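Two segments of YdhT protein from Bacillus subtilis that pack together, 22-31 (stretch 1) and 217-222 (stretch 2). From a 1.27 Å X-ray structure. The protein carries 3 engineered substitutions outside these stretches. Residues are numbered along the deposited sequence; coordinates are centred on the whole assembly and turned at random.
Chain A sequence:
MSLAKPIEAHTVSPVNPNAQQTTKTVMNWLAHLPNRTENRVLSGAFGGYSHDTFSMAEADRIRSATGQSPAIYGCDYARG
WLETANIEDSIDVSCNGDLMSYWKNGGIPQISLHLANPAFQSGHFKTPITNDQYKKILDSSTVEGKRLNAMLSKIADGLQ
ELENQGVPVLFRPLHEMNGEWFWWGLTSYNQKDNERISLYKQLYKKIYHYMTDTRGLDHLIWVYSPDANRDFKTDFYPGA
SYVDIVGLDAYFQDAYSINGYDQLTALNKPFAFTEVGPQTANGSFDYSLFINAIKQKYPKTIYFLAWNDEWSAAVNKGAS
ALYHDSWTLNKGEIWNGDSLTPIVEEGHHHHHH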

# COMPACT_ATOMS: atom_id res chain seq x y z
N THR A 22 -4.41 15.66 -11.49
CA THR A 22 -4.35 15.66 -10.04
C THR A 22 -3.37 14.60 -9.52
O THR A 22 -2.61 14.85 -8.56
CB THR A 22 -5.73 15.46 -9.43
OG1 THR A 22 -6.55 16.57 -9.79
CG2 THR A 22 -5.66 15.37 -7.92
N THR A 23 -3.38 13.44 -10.16
CA THR A 23 -2.45 12.37 -9.83
C THR A 23 -1.01 12.78 -10.12
O THR A 23 -0.12 12.52 -9.32
CB THR A 23 -2.86 11.07 -10.53
OG1 THR A 23 -4.11 10.63 -9.97
CG2 THR A 23 -1.83 9.98 -10.33
N LYS A 24 -0.78 13.43 -11.25
CA LYS A 24 0.56 13.97 -11.55
C LYS A 24 1.02 14.95 -10.48
O LYS A 24 2.17 14.88 -10.03
CB LYS A 24 0.57 14.65 -12.93
CG LYS A 24 0.34 13.70 -14.09
CD LYS A 24 0.45 14.39 -15.44
CE LYS A 24 1.89 14.47 -15.91
NZ LYS A 24 2.02 15.17 -17.22
N THR A 25 0.15 15.86 -10.08
CA THR A 25 0.49 16.86 -9.07
C THR A 25 0.82 16.20 -7.74
O THR A 25 1.85 16.50 -7.13
CB THR A 25 -0.65 17.86 -8.92
OG1 THR A 25 -0.75 18.58 -10.15
CG2 THR A 25 -0.39 18.81 -7.78
N VAL A 26 -0.03 15.29 -7.30
CA VAL A 26 0.19 14.60 -6.03
C VAL A 26 1.49 13.81 -6.07
O VAL A 26 2.25 13.82 -5.10
CB VAL A 26 -1.02 13.71 -5.68
CG1 VAL A 26 -0.68 12.70 -4.57
CG2 VAL A 26 -2.20 14.58 -5.28
N MET A 27 1.78 13.12 -7.18
CA MET A 27 3.00 12.33 -7.24
C MET A 27 4.24 13.21 -7.12
O MET A 27 5.18 12.89 -6.38
CB MET A 27 3.06 11.51 -8.54
CG MET A 27 4.24 10.55 -8.58
SD MET A 27 4.19 9.22 -7.30
CE MET A 27 5.82 9.44 -6.55
N ASN A 28 4.27 14.32 -7.86
CA ASN A 28 5.40 15.23 -7.77
C ASN A 28 5.54 15.81 -6.36
O ASN A 28 6.65 15.95 -5.83
CB ASN A 28 5.29 16.34 -8.82
CG ASN A 28 6.57 17.14 -8.93
OD1 ASN A 28 7.65 16.56 -9.02
ND2 ASN A 28 6.46 18.45 -8.93
N TRP A 29 4.41 16.19 -5.77
CA TRP A 29 4.40 16.72 -4.42
C TRP A 29 4.94 15.69 -3.41
O TRP A 29 5.80 16.01 -2.58
CB TRP A 29 2.98 17.17 -4.09
CG TRP A 29 2.79 17.80 -2.75
CD1 TRP A 29 2.94 19.12 -2.42
CD2 TRP A 29 2.37 17.14 -1.55
NE1 TRP A 29 2.65 19.31 -1.10
CE2 TRP A 29 2.28 18.12 -0.54
CE3 TRP A 29 2.04 15.81 -1.24
CZ2 TRP A 29 1.92 17.81 0.77
CZ3 TRP A 29 1.66 15.51 0.05
CH2 TRP A 29 1.60 16.50 1.04
N LEU A 30 4.46 14.45 -3.48
CA LEU A 30 4.92 13.40 -2.58
C LEU A 30 6.44 13.21 -2.70
O LEU A 30 7.14 13.13 -1.69
CB LEU A 30 4.21 12.07 -2.87
CG LEU A 30 2.75 11.94 -2.43
CD1 LEU A 30 2.17 10.67 -3.03
CD2 LEU A 30 2.61 11.94 -0.91
N ALA A 31 6.94 13.16 -3.93
CA ALA A 31 8.33 12.84 -4.15
C ALA A 31 9.26 13.89 -3.56
O ALA A 31 10.40 13.59 -3.19
CB ALA A 31 8.61 12.70 -5.63
N LEU A 217 -7.17 3.04 -16.24
CA LEU A 217 -7.22 3.67 -14.92
C LEU A 217 -6.05 4.64 -14.72
O LEU A 217 -4.91 4.22 -14.57
CB LEU A 217 -7.30 2.62 -13.81
CG LEU A 217 -8.56 1.74 -13.86
CD1 LEU A 217 -8.42 0.56 -12.93
CD2 LEU A 217 -9.85 2.49 -13.54
N ASP A 218 -6.36 5.94 -14.72
CA ASP A 218 -5.36 7.00 -14.82
C ASP A 218 -5.14 7.79 -13.52
O ASP A 218 -4.48 8.81 -13.53
CB ASP A 218 -5.73 7.95 -15.99
CG ASP A 218 -5.59 7.28 -17.35
OD1 ASP A 218 -4.77 6.36 -17.48
OD2 ASP A 218 -6.32 7.71 -18.27
N HIS A 219 -5.64 7.25 -12.41
CA HIS A 219 -5.58 7.90 -11.11
C HIS A 219 -4.77 7.07 -10.11
O HIS A 219 -4.79 7.35 -8.92
CB HIS A 219 -7.00 8.13 -10.58
CG HIS A 219 -7.75 6.86 -10.33
ND1 HIS A 219 -7.70 5.78 -11.18
CD2 HIS A 219 -8.55 6.50 -9.29
CE1 HIS A 219 -8.45 4.80 -10.68
NE2 HIS A 219 -8.98 5.22 -9.54
N LEU A 220 -4.05 6.05 -10.59
CA LEU A 220 -3.32 5.14 -9.71
C LEU A 220 -1.85 5.48 -9.59
O LEU A 220 -1.17 5.77 -10.58
CB LEU A 220 -3.45 3.69 -10.19
CG LEU A 220 -4.87 3.16 -10.40
CD1 LEU A 220 -4.86 1.72 -10.87
CD2 LEU A 220 -5.70 3.31 -9.12
N ILE A 221 -1.38 5.44 -8.35
CA ILE A 221 0.04 5.58 -8.00
C ILE A 221 0.45 4.20 -7.49
O ILE A 221 -0.12 3.70 -6.53
CB ILE A 221 0.22 6.67 -6.93
CG1 ILE A 221 -0.13 8.05 -7.53
CG2 ILE A 221 1.65 6.66 -6.38
CD1 ILE A 221 -0.13 9.18 -6.52
N TRP A 222 1.41 3.59 -8.17
CA TRP A 222 1.73 2.18 -7.99
C TRP A 222 2.79 1.96 -6.92
O TRP A 222 3.89 2.54 -7.00
CB TRP A 222 2.18 1.59 -9.33
CG TRP A 222 1.02 1.49 -10.27
CD1 TRP A 222 0.47 2.49 -11.01
CD2 TRP A 222 0.23 0.33 -10.51
NE1 TRP A 222 -0.61 2.02 -11.71
CE2 TRP A 222 -0.78 0.70 -11.43
CE3 TRP A 222 0.29 -1.00 -10.07
CZ2 TRP A 222 -1.73 -0.21 -11.90
CZ3 TRP A 222 -0.66 -1.90 -10.54
CH2 TRP A 222 -1.66 -1.50 -11.44

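Residues 22-31 lie within a longer helix that begins before the stretch and continues beyond it. Backbone hydrogen bonds run along it in the usual i to i-4 pattern. Val26 N donates to Thr22 O at 2.9 Å, Met27 N to Thr23 O at 2.9 Å, and Leu30 N to Val26 O at 2.8 Å. Residues 217-219 form a loop or turn that leads into a strand at Leu220. The strand continues past Trp222. Helix and strand run in broadly the same direction, with 35° between their N-to-C directions. Their axes approach to 9.2 Å, which leaves room for side chains between them. The backbones are nearer at the loop end, where Thr23 CA is 5.6 Å from His219 CA. Further along, Met27 CA and Ile221 CA are 7.4 Å apart.

No hydrogen bond crosses between the two stretches. The contact is made by packing and buries 251 Å² in total, counting both sides. On the helix, Thr23, Val26, Met27 and Leu30 point toward the strand. Their spacing of three and four residues follows the helical repeat and places them along one face. Lys24 points away and is partly exposed, as suits a long charged side chain.

Ile221 is the centre of the contact and has the largest covered area of any residue in the two stretches. Its CA-to-CB bond points toward the helix, while that of its neighbour Leu220 points away, in the alternation expected of a strand. With chi1 m and chi2 t, the Ile221 side chain is extended. CD1 reaches Val26 CG1 at 4.1 Å and Leu30 CD1 at 4.4 Å. The other methyl, CG2, meets Met27 SD at 3.7 Å. CG1 lies 3.8 Å from Thr23 CG2. The branched isoleucine thus touches all four helix residues that face it. Val26, Met27 and Leu30 are buried and apolar, so they suit a contact that offers them no polar partner. Met27 has chi1 t and chi2 p, which brings its sulfur to the Ile221 methyl.

Thr23 fills the narrower end of the contact and is the most covered residue on the helix side. Its short side chain lies where the backbones come close. Its chi1 is m. Its methyl turns to the strand, with CG2 also 4.3 Å from Leu220 O. Its hydroxyl lies over the loop, with OG1 3.3 Å from His219 CA and 3.9 Å from His219 CB. OG1 is 4.0 Å from Asp218 O, and this pair is not a hydrogen bond.

Asp218 contributes through its backbone, while its side chain stays well clear of the helix. His219 contributes through its backbone and CB. Both have CA-to-CB bonds directed sideways, and the ends of both side chains lead away from the helix. His219 NE2 and Asp218 OD1 are hydrogen-bonded elsewhere in the structure.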